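AT-less polyketide synthase (PDB 4TKT) probably catalyses decarboxylative condensation of acyl and malonyl units, as a ketosynthase domain of the AT-less type I polyketide synthase that makes isomigrastatin. Local coordinates at residues P22-F27 with G370-L375; H194-A199 with V256-L261. One frame throughout, in Å; residues are numbered along the deposited sequence.

Contact 1 of 2, residues P22-F27 with G370-L375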
loop_
_atom_site.group_PDB
_atom_site.type_symbol
_atom_site.label_atom_id
_atom_site.label_comp_id
_atom_site.label_asym_id
_atom_site.label_seq_id
_atom_site.Cartn_x
_atom_site.Cartn_y
_atom_site.Cartn_z
ATOM N N PRO A 22 -9.487 4.816 -3.025
ATOM C CA PRO A 22 -9.744 3.430 -2.615
ATOM C C PRO A 22 -8.685 2.457 -3.128
ATOM O O PRO A 22 -8.526 1.374 -2.566
ATOM C CB PRO A 22 -11.110 3.123 -3.243
ATOM C CG PRO A 22 -11.727 4.457 -3.500
ATOM C CD PRO A 22 -10.585 5.361 -3.839
ATOM N N ASP A 23 -7.983 2.837 -4.191
ATOM C CA ASP A 23 -6.897 2.018 -4.720
ATOM C C ASP A 23 -5.804 2.891 -5.320
ATOM O O ASP A 23 -5.956 4.109 -5.416
ATOM C CB ASP A 23 -7.417 1.022 -5.762
ATOM C CG ASP A 23 -8.251 1.683 -6.847
ATOM O OD1 ASP A 23 -7.892 2.788 -7.303
ATOM O OD2 ASP A 23 -9.272 1.087 -7.250
ATOM N N LEU A 24 -4.712 2.258 -5.735
ATOM C CA LEU A 24 -3.537 2.983 -6.206
ATOM C C LEU A 24 -3.783 3.705 -7.528
ATOM O O LEU A 24 -3.234 4.783 -7.758
ATOM C CB LEU A 24 -2.349 2.026 -6.338
ATOM C CG LEU A 24 -1.767 1.558 -5.000
ATOM C CD1 LEU A 24 -0.915 0.308 -5.163
ATOM C CD2 LEU A 24 -0.958 2.678 -4.362
ATOM N N ASP A 25 -4.607 3.115 -8.391
ATOM C CA ASP A 25 -4.938 3.738 -9.670
ATOM C C ASP A 25 -5.621 5.084 -9.454
ATOM O O ASP A 25 -5.304 6.066 -10.125
ATOM C CB ASP A 25 -5.838 2.828 -10.512
ATOM C CG ASP A 25 -5.118 1.591 -11.016
ATOM O OD1 ASP A 25 -3.868 1.594 -11.061
ATOM O OD2 ASP A 25 -5.805 0.612 -11.374
ATOM N N THR A 26 -6.563 5.120 -8.516
ATOM C CA THR A 26 -7.247 6.360 -8.173
ATOM C C THR A 26 -6.274 7.331 -7.523
ATOM O O THR A 26 -6.331 8.540 -7.759
ATOM C CB THR A 26 -8.426 6.111 -7.223
ATOM O OG1 THR A 26 -9.314 5.153 -7.807
ATOM C CG2 THR A 26 -9.182 7.403 -6.964
ATOM N N PHE A 27 -5.376 6.785 -6.709
ATOM C CA PHE A 27 -4.388 7.586 -6.000
ATOM C C PHE A 27 -3.510 8.346 -6.982
ATOM O O PHE A 27 -3.189 9.513 -6.764
ATOM C CB PHE A 27 -3.544 6.697 -5.086
ATOM C CG PHE A 27 -2.602 7.456 -4.193
ATOM C CD1 PHE A 27 -3.051 8.526 -3.440
ATOM C CD2 PHE A 27 -1.271 7.084 -4.093
ATOM C CE1 PHE A 27 -2.189 9.221 -2.614
ATOM C CE2 PHE A 27 -0.406 7.773 -3.266
ATOM C CZ PHE A 27 -0.865 8.844 -2.528
ATOM N N GLY A 370 3.868 7.446 0.948
ATOM C CA GLY A 370 4.958 8.164 0.318
ATOM C C GLY A 370 5.685 7.293 -0.687
ATOM O O GLY A 370 6.063 7.755 -1.762
ATOM N N LEU A 371 5.881 6.027 -0.335
ATOM C CA LEU A 371 6.508 5.074 -1.240
ATOM C C LEU A 371 5.652 4.879 -2.483
ATOM O O LEU A 371 6.169 4.759 -3.592
ATOM C CB LEU A 371 6.735 3.733 -0.542
ATOM C CG LEU A 371 7.327 2.635 -1.421
ATOM C CD1 LEU A 371 8.655 3.084 -2.005
ATOM C CD2 LEU A 371 7.495 1.349 -0.635
ATOM N N ALA A 372 4.338 4.857 -2.285
ATOM C CA ALA A 372 3.396 4.710 -3.388
ATOM C C ALA A 372 3.530 5.856 -4.382
ATOM O O ALA A 372 3.629 5.630 -5.587
ATOM C CB ALA A 372 1.975 4.631 -2.858
ATOM N N LYS A 373 3.538 7.084 -3.872
ATOM C CA LYS A 373 3.672 8.263 -4.717
ATOM C C LYS A 373 4.967 8.223 -5.519
ATOM O O LYS A 373 4.988 8.566 -6.700
ATOM C CB LYS A 373 3.623 9.541 -3.878
ATOM C CG LYS A 373 3.869 10.807 -4.686
ATOM C CD LYS A 373 3.866 12.043 -3.807
ATOM C CE LYS A 373 4.421 13.247 -4.554
ATOM N NZ LYS A 373 4.567 14.440 -3.675
ATOM N N LEU A 374 6.043 7.794 -4.869
ATOM C CA LEU A 374 7.351 7.749 -5.509
ATOM C C LEU A 374 7.389 6.697 -6.613
ATOM O O LEU A 374 7.844 6.975 -7.719
ATOM C CB LEU A 374 8.444 7.478 -4.474
ATOM C CG LEU A 374 9.893 7.569 -4.958
ATOM C CD1 LEU A 374 10.106 8.806 -5.815
ATOM C CD2 LEU A 374 10.834 7.587 -3.766
ATOM N N LEU A 375 6.904 5.497 -6.311
ATOM C CA LEU A 375 6.886 4.413 -7.289
ATOM C C LEU A 375 5.967 4.726 -8.468
ATOM O O LEU A 375 6.278 4.390 -9.612
ATOM C CB LEU A 375 6.455 3.102 -6.627
ATOM C CG LEU A 375 7.430 2.482 -5.624
ATOM C CD1 LEU A 375 6.812 1.256 -4.977
ATOM C CD2 LEU A 375 8.737 2.120 -6.299
#
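Ala372 brings its single methyl group up to two side chains of the helix that starts at Leu24. Its CB lies 3.8 Å from CD2 of Leu24 and 4.0 Å from CE2 of Phe27, so one methyl meets one branch of the leucine and one ring atom. The other branch is not used: Leu24 CD1 stays 5.7 Å from Ala372 CB. Phe27 has CG anti to its backbone N (chi1 -173°), which sends the ring across to 370-375. There CE2 of Phe27 lies 4.0 Å from N of Lys373, which sits at the ring edge near its plane, while the Ala372 methyl stands oblique to the ring. Tyr18 meets the Phe27 ring, and Met14 of strand 9-17 packs on Leu24 and Ala372, so these two cover the packed side. Solvent lies on the other flank, where Asp25 is exposed and Asp23 and Thr26 partly so. Asp23 OD1 caps the helix by accepting Thr26 N at 2.9 Å, nearly along its C-O axis, and takes Thr26 OG1 at 2.8 Å from the syn side, 33° out of the carboxylate plane. Lys373 touches the ring near its root, then runs out extended to a salt bridge with Glu319. Helix 366-380 also packs on strands 9-17, 421-427 and 432-439, consistent with a central helix of the thiolase fold, and helix 24-32 lies beside it. With no polar bond across it, the contact depends on apolar fit; the capping bonds stay within 22-27, and the salt bridge ties Lys373 to Glu319.

Contact 2 of 2, residues H194-A199 with V256-L261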
loop_
_atom_site.group_PDB
_atom_site.type_symbol
_atom_site.label_atom_id
_atom_site.label_comp_id
_atom_site.label_asym_id
_atom_site.label_seq_id
_atom_site.Cartn_x
_atom_site.Cartn_y
_atom_site.Cartn_z
ATOM N N HIS A 194 12.411 -1.393 6.467
ATOM C CA HIS A 194 13.810 -1.538 6.844
ATOM C C HIS A 194 14.090 -2.918 7.433
ATOM O O HIS A 194 15.020 -3.604 7.014
ATOM C CB HIS A 194 14.199 -0.451 7.844
ATOM C CG HIS A 194 15.600 -0.572 8.353
ATOM N ND1 HIS A 194 16.697 -0.184 7.615
ATOM C CD2 HIS A 194 16.084 -1.047 9.525
ATOM C CE1 HIS A 194 17.795 -0.411 8.311
ATOM N NE2 HIS A 194 17.451 -0.934 9.473
ATOM N N LEU A 195 13.276 -3.323 8.401
ATOM C CA LEU A 195 13.446 -4.622 9.040
ATOM C C LEU A 195 13.144 -5.765 8.077
ATOM O O LEU A 195 13.786 -6.814 8.129
ATOM C CB LEU A 195 12.554 -4.726 10.274
ATOM C CG LEU A 195 12.868 -3.707 11.369
ATOM C CD1 LEU A 195 11.946 -3.904 12.545
ATOM C CD2 LEU A 195 14.325 -3.813 11.805
ATOM N N ALA A 196 12.165 -5.559 7.203
ATOM C CA ALA A 196 11.820 -6.556 6.198
ATOM C C ALA A 196 12.990 -6.805 5.253
ATOM O O ALA A 196 13.327 -7.951 4.958
ATOM C CB ALA A 196 10.592 -6.121 5.413
ATOM N N CYS A 197 13.610 -5.728 4.785
ATOM C CA CYS A 197 14.734 -5.839 3.864
ATOM C C CYS A 197 15.919 -6.524 4.528
ATOM O O CYS A 197 16.643 -7.289 3.888
ATOM C CB CYS A 197 15.143 -4.459 3.341
ATOM S SG CYS A 197 13.965 -3.733 2.166
ATOM N N ALA A 198 16.107 -6.254 5.816
ATOM C CA ALA A 198 17.185 -6.874 6.579
ATOM C C ALA A 198 16.956 -8.373 6.717
ATOM O O ALA A 198 17.889 -9.164 6.601
ATOM C CB ALA A 198 17.306 -6.227 7.951
ATOM N N ALA A 199 15.706 -8.754 6.964
ATOM C CA ALA A 199 15.343 -10.158 7.121
ATOM C C ALA A 199 15.548 -10.929 5.818
ATOM O O ALA A 199 16.033 -12.061 5.826
ATOM C CB ALA A 199 13.903 -10.282 7.592
ATOM N N VAL A 256 3.605 -3.523 0.689
ATOM C CA VAL A 256 4.362 -3.999 -0.459
ATOM C C VAL A 256 4.828 -5.427 -0.215
ATOM O O VAL A 256 5.089 -5.818 0.923
ATOM C CB VAL A 256 5.587 -3.111 -0.756
ATOM C CG1 VAL A 256 5.161 -1.819 -1.419
ATOM C CG2 VAL A 256 6.365 -2.833 0.518
ATOM N N LEU A 257 4.913 -6.208 -1.287
ATOM C CA LEU A 257 5.505 -7.535 -1.211
ATOM C C LEU A 257 6.962 -7.439 -1.645
ATOM O O LEU A 257 7.254 -7.053 -2.776
ATOM C CB LEU A 257 4.739 -8.532 -2.085
ATOM C CG LEU A 257 5.031 -10.014 -1.829
ATOM C CD1 LEU A 257 4.766 -10.373 -0.377
ATOM C CD2 LEU A 257 4.205 -10.898 -2.748
ATOM N N LEU A 258 7.872 -7.777 -0.736
ATOM C CA LEU A 258 9.299 -7.607 -0.989
ATOM C C LEU A 258 10.005 -8.933 -1.245
ATOM O O LEU A 258 9.625 -9.970 -0.702
ATOM C CB LEU A 258 9.961 -6.884 0.182
ATOM C CG LEU A 258 9.397 -5.499 0.490
ATOM C CD1 LEU A 258 10.195 -4.840 1.600
ATOM C CD2 LEU A 258 9.397 -4.642 -0.763
ATOM N N ARG A 259 11.054 -8.880 -2.058
ATOM C CA ARG A 259 11.739 -10.079 -2.516
ATOM C C ARG A 259 13.108 -9.735 -3.102
ATOM O O ARG A 259 13.254 -8.708 -3.762
ATOM C CB ARG A 259 10.877 -10.792 -3.558
ATOM C CG ARG A 259 11.392 -12.136 -3.981
ATOM C CD ARG A 259 10.362 -12.885 -4.793
ATOM N NE ARG A 259 10.744 -14.283 -4.934
ATOM C CZ ARG A 259 10.113 -15.151 -5.712
ATOM N NH1 ARG A 259 9.067 -14.756 -6.425
ATOM N NH2 ARG A 259 10.529 -16.408 -5.779
ATOM N N PRO A 260 14.122 -10.581 -2.845
ATOM C CA PRO A 260 15.432 -10.394 -3.482
ATOM C C PRO A 260 15.306 -10.333 -5.000
ATOM O O PRO A 260 14.660 -11.198 -5.589
ATOM C CB PRO A 260 16.218 -11.630 -3.042
ATOM C CG PRO A 260 15.605 -12.013 -1.746
ATOM C CD PRO A 260 14.140 -11.683 -1.867
ATOM N N LEU A 261 15.915 -9.321 -5.611
ATOM C CA LEU A 261 15.750 -9.044 -7.036
ATOM C C LEU A 261 16.026 -10.253 -7.927
ATOM O O LEU A 261 15.306 -10.492 -8.894
ATOM C CB LEU A 261 16.658 -7.885 -7.451
ATOM C CG LEU A 261 16.524 -7.409 -8.897
ATOM C CD1 LEU A 261 15.072 -7.104 -9.225
ATOM C CD2 LEU A 261 17.389 -6.186 -9.128
#
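Leu258 meets Ala196 and Cys197, and no flat side chain takes part. The flat groups nearby are turned elsewhere: the imidazole of His194 leaves the far side of the helix and hydrogen-bonds through ND1 to Thr278, and the guanidinium of Arg259, on the opposite side of the strand from Leu258, makes salt bridges with Asp267 and Asp269. What remains is a three-way meeting of small apolar groups. One methyl of Leu258 does all the touching: CD1 lies 4.0 Å from CB of Ala196 and 4.0 Å from SG of Cys197. These two partners are 5.3 Å apart, Ala196 CB to Cys197 SG, and subtend roughly 80° at the methyl, which therefore sits over the gap between consecutive residues of the helix. The other branch stands back, with Leu258 CD2 5.5 Å from Cys197 SG. Cys197 carries SG beside its backbone N (chi1 -72°), and from there the sulfur flanks the leucine while the Ala196 methyl faces the strand more directly. The thiol acts here as an apolar packing group. Around this point Ile275 of strand 273-282 touches both Cys197 and Leu258, and Ala210 of strand 208-214 lies against both Ala196 and Leu258. Helix 188-202 thus rests on strands 208-214, 252-260 and 273-282 of the central sheet, with Ile11 of strand 9-17 beside Leu258, an arrangement consistent with the middle helical layer of the thiolase fold.

Overall arrangement
Both contacts are buried and apolar, and neither has a hydrogen bond between its segments. Contact 1 joins two helices near the middle of the chain, whereas contact 2 lays a helix on a sheet strand, farther out. The first includes an aromatic ring and is flanked by a capped helix start and a charged lysine tip; the second relies on aliphatic groups and a thiol. Their centres are 19 Å apart, yet they touch: Leu371 CD2 packs on Val256 CG1 at 4.0 Å. Val256 and Leu258, two residues apart on one strand, point to the same side, one meeting helix 366-380 and the other helix 188-202. Both helices therefore pack on one face of the sheet, consistent with the paired central helices of the thiolase fold.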